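Local structure of purine nucleoside phosphorylase (Bacillus licheniformis, 6DZD) at residues 93-96 with 97-100; 73-77 with 78-82; 137-140 with 141-144; 58-61 with 62-66. The protein probably catalyses the phosphorolysis of adenosine, inosine and S-methyl-5'-thioadenosine and the deamination of adenosine, and carries a bound zinc ion. One frame throughout, in Å; residues are numbered along the deposited sequence.

Overall arrangement
These are four short local contacts of one chain. Contact 4 is the first part of helix 59-72, and contact 2 is the turn by which that helix leads into strand 80-82; their centres are about 14 Å apart, and Arg66 meets Phe82 in a cation-pi contact. Contact 1, with its centre about 11 Å from that of contact 2, is tied to it by a salt bridge from Arg99 to Asp79 and by Val94 against Val81. Contact 3 is the hairpin turn between strands 133-139 and 144-150, its centre about 18 Å from that of contact 1 and about 32 Å from that of contact 4. All four lie away from the zinc site of Cys189, Cys190, Cys249 and Cys252.

Contact 1 of 4, residues 93-96 with 97-100; sequences KVTD and GDRA
Asp98 folds its side chain back over the backbone of Val94 and Thr95. At its root, Asp98 CB lies 3.6 Å from Val94 CG1, a branch turned toward it because it stands opposite the backbone N of Val94 (chi1 -175°). Beyond CG, Asp98 OD2 accepts a hydrogen bond from Thr95 N at 2.9 Å; the bond is nearly straight (165°) and arrives on the anti side, somewhat out of the carboxylate plane. OD2 also receives a hydrogen bond from His92 NE2, so a short acidic side chain suits a place where two donors converge. The backbone replies in the other direction, with Asp98 N bonded to Thr95 O at 2.9 Å, and Arg99 N to Asp96 O at 3.0 Å in the next turn. A water joins Thr95 OG1 to Gly97 N. On the surface Asp96 and Arg99 run side by side, and Asp96 OD1 meets the guanidinium edge at Arg99 NH1, 2.9 Å away, in a salt bridge whose hydrogen bond is weak. Each has a further ionic partner, Arg120 for Asp96 OD2 and Asp79 for Arg99 NE. This 3-10 turn follows edge strand 91-93, and Val94 packs on Leu116 of neighbouring strand 115-118.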
# COMPACT_ATOMS: atom_id res chain seq x y z
N LYS A 93 -9.67 -5.61 11.04
CA LYS A 93 -10.19 -6.81 10.39
C LYS A 93 -11.56 -6.44 9.81
O LYS A 93 -12.54 -6.30 10.54
CB LYS A 93 -10.29 -7.96 11.38
CG LYS A 93 -11.00 -9.14 10.83
CD LYS A 93 -10.81 -10.39 11.68
CE LYS A 93 -11.38 -11.60 10.95
NZ LYS A 93 -11.34 -12.86 11.74
N VAL A 94 -11.62 -6.31 8.48
CA VAL A 94 -12.82 -5.83 7.81
C VAL A 94 -13.85 -6.95 7.73
O VAL A 94 -13.55 -8.05 7.27
CB VAL A 94 -12.48 -5.28 6.42
CG1 VAL A 94 -13.70 -4.67 5.78
CG2 VAL A 94 -11.37 -4.24 6.52
N THR A 95 -15.08 -6.66 8.16
CA THR A 95 -16.19 -7.61 8.09
C THR A 95 -17.32 -7.04 7.23
O THR A 95 -17.24 -5.91 6.75
CB THR A 95 -16.71 -7.99 9.48
OG1 THR A 95 -17.38 -6.86 10.06
CG2 THR A 95 -15.56 -8.43 10.40
N ASP A 96 -18.38 -7.84 7.08
CA ASP A 96 -19.50 -7.44 6.22
C ASP A 96 -20.07 -6.10 6.63
O ASP A 96 -20.42 -5.28 5.77
CB ASP A 96 -20.64 -8.46 6.28
CG ASP A 96 -20.42 -9.67 5.41
OD1 ASP A 96 -19.48 -9.69 4.57
OD2 ASP A 96 -21.22 -10.63 5.56
N GLY A 97 -20.19 -5.86 7.93
CA GLY A 97 -20.73 -4.59 8.39
C GLY A 97 -19.92 -3.39 7.96
O GLY A 97 -20.48 -2.30 7.84
N ASP A 98 -18.62 -3.56 7.70
CA ASP A 98 -17.77 -2.46 7.27
C ASP A 98 -17.98 -2.08 5.82
O ASP A 98 -17.32 -1.15 5.36
CB ASP A 98 -16.29 -2.80 7.42
CG ASP A 98 -15.86 -2.91 8.86
OD1 ASP A 98 -16.25 -2.06 9.68
OD2 ASP A 98 -15.12 -3.88 9.14
N ARG A 99 -18.81 -2.82 5.10
CA ARG A 99 -18.96 -2.60 3.67
C ARG A 99 -19.27 -1.15 3.38
O ARG A 99 -19.92 -0.46 4.18
CB ARG A 99 -20.07 -3.48 3.12
CG ARG A 99 -19.61 -4.55 2.19
CD ARG A 99 -20.80 -5.43 1.80
NE ARG A 99 -20.35 -6.36 0.79
CZ ARG A 99 -19.76 -7.51 1.08
NH1 ARG A 99 -19.58 -7.85 2.35
NH2 ARG A 99 -19.35 -8.30 0.11
N ALA A 100 -18.74 -0.66 2.26
CA ALA A 100 -18.96 0.68 1.72
C ALA A 100 -18.42 1.80 2.62
O ALA A 100 -18.60 2.98 2.30
CB ALA A 100 -20.45 0.93 1.43
O HOH W 1 -19.94 -7.90 10.18

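Contact 2 of 4, residues 73-77 with 78-82; sequences LKTDL and HDWVF
Asp76 OD1 is gripped by two donors of a single residue, His78. The ring atom His78 ND1 reaches Asp76 OD1 at 2.7 Å in a nearly straight bond (167°), and the backbone His78 N adds a second bond to Asp76 OD1 at 3.1 Å. Both come from the same face of the carboxylate, whose plane stands almost perpendicular to the imidazole, while OD1 itself lies in the plane of that ring. The bond from His78 N closes an Asx turn, a role suited to the short reach of aspartate; with CG opposite its own backbone N (chi1 -158°), Asp76 swings the carboxylate forward over the turn. The ND1 bond fixes the rotation of the histidine and would probably favour its protonated form. One step along the backbone, Asp79 N donates to Asp76 O at 3.0 Å, and a water links Asp76 N to Asp79 OD2.

Trp80 carries the apolar half of the contact and one polar bond. Trp80 NE1 donates a hydrogen bond of 3.1 Å to Thr75 OG1, which lies in the indole plane and is also bonded to Ala70 O, so the threonine hydroxyl links tryptophan to helix. Leu77 CD1 sits over one face of the indole in a CH-pi contact, 4.1 Å from the centroid of the Trp80 five-membered ring. At the far edge Leu73 CD1 touches Trp80 CH2 at 3.6 Å. Phe124 and Phe273 also pack on the indole. Lys74, with positive phi, is the C-prime residue of a Schellman motif, the helix ending through which helix 59-72 is turned toward strand 80-82.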
# COMPACT_ATOMS: atom_id res chain seq x y z
N LEU A 73 -12.64 -4.00 -12.52
CA LEU A 73 -12.57 -5.23 -11.74
C LEU A 73 -13.92 -5.94 -11.64
O LEU A 73 -14.03 -6.93 -10.90
CB LEU A 73 -12.03 -4.91 -10.34
CG LEU A 73 -10.65 -4.25 -10.31
CD1 LEU A 73 -10.42 -3.61 -8.97
CD2 LEU A 73 -9.58 -5.27 -10.58
N LYS A 74 -14.93 -5.45 -12.35
CA LYS A 74 -16.26 -6.05 -12.38
C LYS A 74 -16.77 -6.26 -10.96
O LYS A 74 -17.16 -7.36 -10.56
CB LYS A 74 -16.27 -7.36 -13.18
N THR A 75 -16.74 -5.17 -10.18
CA THR A 75 -17.22 -5.15 -8.81
C THR A 75 -18.08 -3.92 -8.60
O THR A 75 -18.20 -3.05 -9.47
CB THR A 75 -16.07 -5.14 -7.78
OG1 THR A 75 -15.29 -3.93 -7.92
CG2 THR A 75 -15.16 -6.35 -7.96
N ASP A 76 -18.67 -3.84 -7.41
CA ASP A 76 -19.45 -2.70 -6.98
C ASP A 76 -18.70 -1.93 -5.92
O ASP A 76 -18.20 -2.51 -4.95
CB ASP A 76 -20.78 -3.17 -6.42
CG ASP A 76 -21.83 -2.09 -6.44
OD1 ASP A 76 -21.49 -0.91 -6.22
OD2 ASP A 76 -23.01 -2.44 -6.70
N LEU A 77 -18.70 -0.60 -6.05
CA LEU A 77 -18.02 0.25 -5.08
C LEU A 77 -18.65 0.15 -3.69
O LEU A 77 -18.00 0.50 -2.70
CB LEU A 77 -18.06 1.71 -5.56
CG LEU A 77 -17.02 2.67 -4.98
CD1 LEU A 77 -15.63 2.13 -5.21
CD2 LEU A 77 -17.18 4.06 -5.56
N HIS A 78 -19.88 -0.36 -3.60
CA HIS A 78 -20.53 -0.58 -2.31
C HIS A 78 -19.83 -1.65 -1.49
O HIS A 78 -19.96 -1.64 -0.26
CB HIS A 78 -22.00 -0.97 -2.53
CG HIS A 78 -22.84 0.15 -3.04
ND1 HIS A 78 -22.82 0.56 -4.36
CD2 HIS A 78 -23.69 0.99 -2.40
CE1 HIS A 78 -23.64 1.58 -4.51
NE2 HIS A 78 -24.18 1.86 -3.34
N ASP A 79 -19.10 -2.56 -2.12
CA ASP A 79 -18.40 -3.62 -1.43
C ASP A 79 -16.92 -3.29 -1.20
O ASP A 79 -16.11 -4.19 -0.95
CB ASP A 79 -18.54 -4.94 -2.19
CG ASP A 79 -19.99 -5.30 -2.48
OD1 ASP A 79 -20.84 -5.19 -1.57
OD2 ASP A 79 -20.27 -5.68 -3.64
N TRP A 80 -16.56 -2.01 -1.27
CA TRP A 80 -15.21 -1.56 -1.01
C TRP A 80 -15.12 -0.91 0.38
O TRP A 80 -16.10 -0.38 0.91
CB TRP A 80 -14.75 -0.57 -2.08
CG TRP A 80 -14.51 -1.19 -3.40
CD1 TRP A 80 -15.43 -1.85 -4.17
CD2 TRP A 80 -13.28 -1.23 -4.13
NE1 TRP A 80 -14.84 -2.30 -5.33
CE2 TRP A 80 -13.52 -1.93 -5.33
CE3 TRP A 80 -11.99 -0.73 -3.88
CZ2 TRP A 80 -12.52 -2.15 -6.28
CZ3 TRP A 80 -11.00 -0.95 -4.84
CH2 TRP A 80 -11.27 -1.66 -6.02
N VAL A 81 -13.92 -0.95 0.96
CA VAL A 81 -13.66 -0.39 2.29
C VAL A 81 -12.37 0.42 2.26
O VAL A 81 -11.33 -0.09 1.84
CB VAL A 81 -13.57 -1.48 3.37
CG1 VAL A 81 -13.31 -0.84 4.70
CG2 VAL A 81 -14.85 -2.32 3.39
N PHE A 82 -12.45 1.66 2.76
CA PHE A 82 -11.35 2.62 2.73
C PHE A 82 -10.99 3.03 4.15
O PHE A 82 -11.76 2.84 5.09
CB PHE A 82 -11.73 3.85 1.88
CG PHE A 82 -11.70 3.59 0.39
CD1 PHE A 82 -12.62 2.73 -0.20
CD2 PHE A 82 -10.76 4.20 -0.42
CE1 PHE A 82 -12.59 2.47 -1.57
CE2 PHE A 82 -10.74 3.96 -1.78
CZ PHE A 82 -11.65 3.10 -2.36
O HOH W 2 -18.54 -6.71 -6.06

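Contact 3 of 4, residues 137-140 with 141-144; sequences FYDP and VRSL
A G1 beta bulge closes the hairpin between strands 133-139 and 144-150: Ser143 and Leu144 both face Asp139. Asp139 and Leu144 form an antiparallel hydrogen-bonded pair, with Asp139 N to Leu144 O at 2.9 Å and Leu144 N to Asp139 O at 3.2 Å. Ser143 N approaches the same carbonyl oxygen, but its bond is weak and bent. Ser143 takes the positive phi (59°) that the bulge demands, a backbone shape most often given to glycine.

The side chain of Asp139 organises the turn itself. Its CG lies opposite the backbone N (chi1 -176°), which carries the carboxylate forward over the loop, and OD1 there collects two amides. Val141 N donates to Asp139 OD1 at 2.8 Å on the anti side and makes an Asx turn, whereas Arg142 N, 3.1 Å from the same Asp139 OD1, comes from far above the carboxylate plane; both approach on the same face. Aspartate suits this place because one short acceptor can hold the two amides that follow Pro140, while the proline ring restricts the backbone at the corner. The other oxygen, OD2, is hydrogen-bonded to Ser173 OG, and the methylenes of Arg142 run alongside it, Arg142 CG 3.3 Å from Asp139 OD2. The bent arginine then carries its guanidinium away.

On the paired strands, Asp139 and Leu144 turn their side chains to one face of the sheet, Asp139 CB to Leu144 CB 4.2 Å, where Trp167 of helix 159-169 packs on both. Tyr138 sets its ring edge toward Leu144 O, and its ring meets that of Trp20.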
# COMPACT_ATOMS: atom_id res chain seq x y z
N PHE A 137 -0.64 -8.96 1.40
CA PHE A 137 -0.51 -10.16 2.21
C PHE A 137 -1.53 -11.17 1.72
O PHE A 137 -2.71 -10.84 1.61
CB PHE A 137 -0.75 -9.89 3.69
CG PHE A 137 0.18 -8.87 4.29
CD1 PHE A 137 -0.07 -7.51 4.13
CD2 PHE A 137 1.27 -9.28 5.05
CE1 PHE A 137 0.77 -6.57 4.71
CE2 PHE A 137 2.11 -8.37 5.63
CZ PHE A 137 1.87 -7.02 5.47
N TYR A 138 -1.10 -12.40 1.50
CA TYR A 138 -2.02 -13.43 1.06
C TYR A 138 -1.63 -14.76 1.68
O TYR A 138 -0.49 -15.19 1.55
CB TYR A 138 -2.03 -13.53 -0.46
CG TYR A 138 -2.89 -14.63 -0.98
CD1 TYR A 138 -4.10 -14.97 -0.35
CD2 TYR A 138 -2.52 -15.34 -2.11
CE1 TYR A 138 -4.88 -15.99 -0.84
CE2 TYR A 138 -3.30 -16.37 -2.60
CZ TYR A 138 -4.47 -16.68 -1.97
OH TYR A 138 -5.23 -17.68 -2.49
N ASP A 139 -2.58 -15.38 2.39
CA ASP A 139 -2.43 -16.74 2.90
C ASP A 139 -3.37 -17.66 2.14
O ASP A 139 -4.58 -17.68 2.40
CB ASP A 139 -2.72 -16.79 4.40
CG ASP A 139 -2.47 -18.17 5.01
OD1 ASP A 139 -2.41 -19.17 4.27
OD2 ASP A 139 -2.34 -18.24 6.24
N PRO A 140 -2.88 -18.48 1.21
CA PRO A 140 -3.79 -19.34 0.45
C PRO A 140 -4.35 -20.48 1.26
O PRO A 140 -5.36 -21.05 0.86
CB PRO A 140 -2.92 -19.85 -0.70
CG PRO A 140 -1.51 -19.68 -0.25
CD PRO A 140 -1.46 -18.66 0.84
N VAL A 141 -3.72 -20.83 2.38
CA VAL A 141 -4.24 -21.88 3.26
C VAL A 141 -5.45 -21.37 4.04
O VAL A 141 -6.51 -22.01 4.05
CB VAL A 141 -3.13 -22.40 4.19
CG1 VAL A 141 -3.69 -23.46 5.09
CG2 VAL A 141 -1.99 -22.93 3.39
N ARG A 142 -5.29 -20.24 4.74
CA ARG A 142 -6.36 -19.65 5.54
C ARG A 142 -7.31 -18.78 4.71
O ARG A 142 -8.37 -18.39 5.22
CB ARG A 142 -5.78 -18.79 6.69
CG ARG A 142 -4.94 -19.54 7.73
CD ARG A 142 -5.78 -20.33 8.71
NE ARG A 142 -6.15 -21.64 8.15
CZ ARG A 142 -7.40 -22.05 8.00
NH1 ARG A 142 -8.39 -21.26 8.38
NH2 ARG A 142 -7.67 -23.25 7.47
N SER A 143 -6.94 -18.48 3.46
CA SER A 143 -7.71 -17.61 2.55
C SER A 143 -7.90 -16.23 3.16
O SER A 143 -9.03 -15.73 3.32
CB SER A 143 -9.04 -18.25 2.18
OG SER A 143 -8.80 -19.21 1.18
N LEU A 144 -6.77 -15.61 3.47
CA LEU A 144 -6.71 -14.26 4.00
C LEU A 144 -6.01 -13.36 3.00
O LEU A 144 -4.98 -13.72 2.42
CB LEU A 144 -5.95 -14.21 5.33
CG LEU A 144 -6.62 -14.80 6.56
CD1 LEU A 144 -5.58 -14.92 7.69
CD2 LEU A 144 -7.82 -13.97 7.00

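Contact 4 of 4, residues 58-61 with 62-66; sequences HEQH and VINNR
The backbone from His58 to Arg66 winds as the opening turns of an alpha helix, with His58 at the N-cap and each carbonyl of 58-61 bonded to the amide four residues on. Val62 N reaches His58 O at 3.3 Å, and Ile63 N reaches Glu59 O at 3.1 Å, nearly in line with the carbonyl (165° at the oxygen). Asn64 N to Gln60 O and Asn65 N to His61 O, the latter 2.8 Å, continue the series.

Along one side Glu59 and Ile63 point the same way. Glu59 CG lies 3.9 Å from Ile63 CD1, and the extended chain lays OE2 against the same methyl; an acidic residue in the first turn probably also interacts favourably with the helix dipole. One step round, Gln60 bends at chi2 (35°) and brings Gln60 NE2 back to within 2.9 Å of Asn64 OD1, the two amide planes inclined by 54°. Asn64 ND2 is bonded to Glu41 OE1. Within the first turn His58 CD2 stands over the centre of the His61 ring, 3.6 Å above its plane, and both imidazoles lie toward the surface. Val62 turns to the protein, its CG2 beside His58 O.

Asn65 joins the helix to the preceding loops, ND2 bonded to Asn50 O and OD1 to Glu41 N. Further along, Arg66 is buried and spreads its donors to Thr51 O and Gly102 O, while its guanidinium meets Phe82 of strand 80-82, an outermost strand of the six-stranded sheet that also holds strands 124-129 and 270-276.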
# COMPACT_ATOMS: atom_id res chain seq x y z
N HIS A 58 -11.54 17.61 -6.52
CA HIS A 58 -12.98 17.66 -6.74
C HIS A 58 -13.60 16.32 -6.41
O HIS A 58 -13.32 15.32 -7.08
CB HIS A 58 -13.30 18.06 -8.18
CG HIS A 58 -14.75 18.35 -8.40
ND1 HIS A 58 -15.40 19.40 -7.80
CD2 HIS A 58 -15.68 17.70 -9.15
CE1 HIS A 58 -16.67 19.41 -8.18
NE2 HIS A 58 -16.86 18.39 -9.00
N GLU A 59 -14.48 16.31 -5.40
CA GLU A 59 -14.92 15.05 -4.81
C GLU A 59 -15.58 14.14 -5.84
O GLU A 59 -15.30 12.94 -5.90
CB GLU A 59 -15.87 15.34 -3.65
CG GLU A 59 -16.39 14.08 -3.01
CD GLU A 59 -17.37 14.38 -1.89
OE1 GLU A 59 -17.22 15.45 -1.25
OE2 GLU A 59 -18.30 13.56 -1.68
N GLN A 60 -16.45 14.70 -6.68
CA GLN A 60 -17.13 13.92 -7.70
C GLN A 60 -16.16 13.26 -8.67
O GLN A 60 -16.44 12.18 -9.19
CB GLN A 60 -18.14 14.78 -8.46
CG GLN A 60 -19.13 13.96 -9.24
CD GLN A 60 -19.48 12.67 -8.50
OE1 GLN A 60 -20.13 12.71 -7.44
NE2 GLN A 60 -19.04 11.52 -9.03
N HIS A 61 -15.03 13.92 -8.95
CA HIS A 61 -14.04 13.31 -9.84
C HIS A 61 -13.39 12.09 -9.20
O HIS A 61 -13.13 11.09 -9.88
CB HIS A 61 -13.00 14.35 -10.28
CG HIS A 61 -13.54 15.37 -11.24
ND1 HIS A 61 -12.85 16.52 -11.57
CD2 HIS A 61 -14.70 15.42 -11.94
CE1 HIS A 61 -13.57 17.23 -12.43
NE2 HIS A 61 -14.70 16.59 -12.67
N VAL A 62 -13.10 12.15 -7.89
CA VAL A 62 -12.47 11.02 -7.20
C VAL A 62 -13.41 9.82 -7.15
O VAL A 62 -13.01 8.68 -7.40
CB VAL A 62 -12.04 11.44 -5.77
CG1 VAL A 62 -11.37 10.29 -5.07
CG2 VAL A 62 -11.13 12.66 -5.80
N ILE A 63 -14.69 10.06 -6.83
CA ILE A 63 -15.66 8.97 -6.81
C ILE A 63 -15.80 8.36 -8.20
O ILE A 63 -15.93 7.13 -8.34
CB ILE A 63 -17.00 9.49 -6.26
CG1 ILE A 63 -16.88 9.64 -4.73
CG2 ILE A 63 -18.13 8.55 -6.64
CD1 ILE A 63 -17.82 10.64 -4.13
N ASN A 64 -15.74 9.19 -9.24
CA ASN A 64 -15.79 8.66 -10.60
C ASN A 64 -14.51 7.89 -10.94
O ASN A 64 -14.58 6.86 -11.62
CB ASN A 64 -16.07 9.78 -11.59
CG ASN A 64 -17.54 10.17 -11.61
OD1 ASN A 64 -18.38 9.49 -11.02
ND2 ASN A 64 -17.86 11.27 -12.28
N ASN A 65 -13.35 8.35 -10.46
CA ASN A 65 -12.15 7.55 -10.69
C ASN A 65 -12.25 6.20 -9.96
O ASN A 65 -11.87 5.16 -10.51
CB ASN A 65 -10.91 8.30 -10.21
CG ASN A 65 -10.67 9.59 -10.94
OD1 ASN A 65 -11.11 9.77 -12.07
ND2 ASN A 65 -9.96 10.51 -10.29
N ARG A 66 -12.80 6.20 -8.74
CA ARG A 66 -13.04 4.95 -8.03
C ARG A 66 -14.12 4.12 -8.72
O ARG A 66 -13.99 2.89 -8.85
CB ARG A 66 -13.44 5.23 -6.57
CG ARG A 66 -12.35 5.87 -5.70
CD ARG A 66 -12.85 6.08 -4.28
NE ARG A 66 -11.90 6.79 -3.42
CZ ARG A 66 -12.07 6.98 -2.11
NH1 ARG A 66 -11.16 7.64 -1.39
NH2 ARG A 66 -13.15 6.51 -1.51